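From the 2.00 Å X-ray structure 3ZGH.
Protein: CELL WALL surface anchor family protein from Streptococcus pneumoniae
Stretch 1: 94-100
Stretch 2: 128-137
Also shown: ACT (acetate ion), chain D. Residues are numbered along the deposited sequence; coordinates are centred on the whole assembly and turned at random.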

# COMPACT_ATOMS: atom_id res chain seq x y z
N GLN A 94 3.38 7.66 -10.89
CA GLN A 94 2.60 8.51 -10.00
C GLN A 94 3.22 8.61 -8.62
O GLN A 94 3.72 7.64 -8.06
CB GLN A 94 1.15 7.98 -9.85
CG GLN A 94 1.02 6.78 -8.93
CD GLN A 94 -0.44 6.44 -8.61
OE1 GLN A 94 -1.34 6.64 -9.43
NE2 GLN A 94 -0.66 5.93 -7.39
N THR A 95 3.17 9.81 -8.07
CA THR A 95 3.46 10.01 -6.66
C THR A 95 2.58 9.11 -5.82
O THR A 95 1.38 9.07 -6.04
CB THR A 95 3.23 11.46 -6.28
OG1 THR A 95 4.07 12.28 -7.09
CG2 THR A 95 3.55 11.68 -4.79
N MET A 96 3.16 8.38 -4.87
CA MET A 96 2.37 7.54 -3.97
C MET A 96 2.04 8.26 -2.65
O MET A 96 1.06 7.93 -2.01
CB MET A 96 3.14 6.28 -3.57
CG MET A 96 3.63 5.42 -4.71
SD MET A 96 2.43 4.27 -5.37
CE MET A 96 1.83 3.36 -3.92
N LEU A 97 2.91 9.16 -2.23
CA LEU A 97 2.86 9.67 -0.85
C LEU A 97 3.31 11.13 -0.81
O LEU A 97 4.35 11.48 -1.36
CB LEU A 97 3.74 8.81 0.04
CG LEU A 97 3.82 9.22 1.52
CD1 LEU A 97 2.54 8.87 2.25
CD2 LEU A 97 5.01 8.54 2.15
N THR A 98 2.51 11.99 -0.21
CA THR A 98 2.96 13.37 0.03
C THR A 98 2.90 13.54 1.54
O THR A 98 2.08 12.89 2.21
CB THR A 98 2.08 14.42 -0.65
OG1 THR A 98 0.75 14.32 -0.14
CG2 THR A 98 2.05 14.21 -2.16
N LEU A 99 3.80 14.35 2.08
CA LEU A 99 3.99 14.42 3.53
C LEU A 99 3.93 15.87 4.01
O LEU A 99 4.45 16.77 3.34
CB LEU A 99 5.35 13.84 3.90
CG LEU A 99 5.52 12.34 3.63
CD1 LEU A 99 6.92 11.92 4.05
CD2 LEU A 99 4.46 11.52 4.38
N GLY A 100 3.27 16.09 5.14
CA GLY A 100 3.22 17.42 5.70
C GLY A 100 4.58 17.93 6.16
O GLY A 100 5.58 17.20 6.16
N THR A 128 13.82 1.72 -1.87
CA THR A 128 14.24 3.04 -1.42
C THR A 128 13.26 4.09 -1.94
O THR A 128 12.92 4.11 -3.12
CB THR A 128 15.68 3.36 -1.90
OG1 THR A 128 16.58 2.39 -1.34
CG2 THR A 128 16.10 4.77 -1.49
N MET A 129 12.75 4.94 -1.06
CA MET A 129 11.90 6.04 -1.50
C MET A 129 12.71 7.16 -2.12
O MET A 129 13.80 7.49 -1.64
CB MET A 129 11.11 6.60 -0.33
CG MET A 129 10.01 5.69 0.12
SD MET A 129 8.46 6.56 0.19
CE MET A 129 7.64 5.54 1.43
N THR A 130 12.18 7.75 -3.18
CA THR A 130 12.80 8.92 -3.79
C THR A 130 11.70 9.94 -4.06
O THR A 130 10.53 9.60 -4.12
CB THR A 130 13.49 8.60 -5.15
OG1 THR A 130 12.53 8.05 -6.06
CG2 THR A 130 14.63 7.62 -4.98
N THR A 131 12.08 11.20 -4.21
CA THR A 131 11.13 12.18 -4.69
C THR A 131 11.13 12.03 -6.22
O THR A 131 11.89 11.21 -6.73
CB THR A 131 11.54 13.57 -4.23
OG1 THR A 131 12.77 13.95 -4.87
CG2 THR A 131 11.71 13.59 -2.70
N GLN A 132 10.29 12.75 -6.96
CA GLN A 132 9.29 13.67 -6.43
C GLN A 132 7.94 13.20 -7.02
O GLN A 132 7.76 11.99 -7.12
CB GLN A 132 9.65 15.11 -6.82
CG GLN A 132 11.07 15.56 -6.50
CD GLN A 132 11.25 17.04 -6.72
OE1 GLN A 132 10.58 17.85 -6.07
NE2 GLN A 132 12.13 17.42 -7.62
N GLY A 133 7.00 14.06 -7.45
CA GLY A 133 7.11 15.51 -7.63
C GLY A 133 6.90 16.36 -6.38
O GLY A 133 7.80 17.05 -5.91
N SER A 134 5.69 16.33 -5.85
CA SER A 134 5.42 17.05 -4.61
C SER A 134 5.57 16.08 -3.45
O SER A 134 5.35 16.44 -2.29
CB SER A 134 4.01 17.64 -4.63
OG SER A 134 3.03 16.62 -4.51
N GLY A 135 5.98 14.84 -3.77
CA GLY A 135 6.03 13.78 -2.79
C GLY A 135 7.03 12.70 -3.17
O GLY A 135 8.09 12.99 -3.72
N TYR A 136 6.67 11.46 -2.86
CA TYR A 136 7.59 10.33 -2.94
C TYR A 136 6.98 9.16 -3.74
O TYR A 136 5.75 8.96 -3.74
CB TYR A 136 7.91 9.82 -1.52
CG TYR A 136 8.62 10.81 -0.63
CD1 TYR A 136 10.01 10.82 -0.53
CD2 TYR A 136 7.91 11.73 0.11
CE1 TYR A 136 10.67 11.73 0.26
CE2 TYR A 136 8.56 12.66 0.93
CZ TYR A 136 9.95 12.65 0.99
OH TYR A 136 10.61 13.56 1.80
N THR A 137 7.85 8.38 -4.37
CA THR A 137 7.48 7.02 -4.80
C THR A 137 8.62 6.11 -4.39
O THR A 137 9.62 6.56 -3.84
CB THR A 137 7.32 6.90 -6.33
OG1 THR A 137 6.77 8.10 -6.87
CG2 THR A 137 6.41 5.73 -6.70
C ACT D . -0.42 16.93 2.84
O ACT D . -0.02 18.03 3.29
OXT ACT D . 0.46 16.23 2.27
CH3 ACT D . -1.85 16.49 2.97
O HOH W 1 5.65 15.53 0.26

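Two stretches of one chain meet antiparallel around a single bridge, Leu 97 with Tyr 136, and bury 431 Å² between them, both sides summed. Tyr 136 N donates to Leu 97 O (2.8 Å), and Tyr 136 O receives two amides, from Met 96 N (2.9 Å) and from Leu 97 N (3.2 Å). Met 96, at phi/psi -95/-30, departs from extended geometry, so its NH and that of Leu 97 converge on the one carbonyl. Gly 135 CA also lies 3.2 Å from Leu 97 O, a CA-H...O contact beside the Tyr 136 amide. Glycine suits this place closely: an ideal CB would point toward the other stretch, 2.1 Å from Leu 97 O, and would clash as well with the CG2 atoms of Thr 95 and Thr 98.

Both methyls lie on the side of the glycine that faces the first stretch. Thr 95, chi1 m, sets CG2 3.8 Å from Gly 135 CA, while its OG1 accepts a weak hydrogen bond from Gly 133 N (3.4 Å); the branched side chain thus serves an apolar and a polar contact at once. Thr 98, chi1 p, brings CG2 to 3.5 Å from Ser 134 OG, and its OG1 lies 3.1 Å from OXT of the acetate, probably a guest from the crystallisation liquor.

Tyr 136 has the most area covered of any residue here, 82 Å². With chi1 m and chi2 -94°, its ring runs alongside the first stretch; Leu 97 O sits at the ring edge, near its plane. Leu 99, in the m,t rotamer, starts sideways at CB, but its end comes nearer, so that CD1 packs 3.6 Å from Tyr 136 CE2. Leu 97 is buried in a t,p conformation, and its CD2 reaches Met 129 CE at 4.1 Å. Met 129 points toward the first stretch from the neighbouring strand segment, which is tied to Thr 137 through Thr 130 N to Thr 137 O (2.9 Å) and Thr 137 N to Thr 130 O (3.0 Å); its chi2 of -127° lies between wells.

Thr 137, buried with chi1 -35°, gives a weak hydrogen bond from OG1 to Gln 94 O (3.3 Å), while its CG2 touches Met 96 CG at 3.4 Å. Met 96 folds through m,m,m, and the end of its side chain leads away from the second stretch, leaving CG to make this contact. Beyond the direct backbone pairing, water 1 bridges the stretches, accepting from Leu 99 N (2.9 Å) and donating to Ser 134 O (2.7 Å).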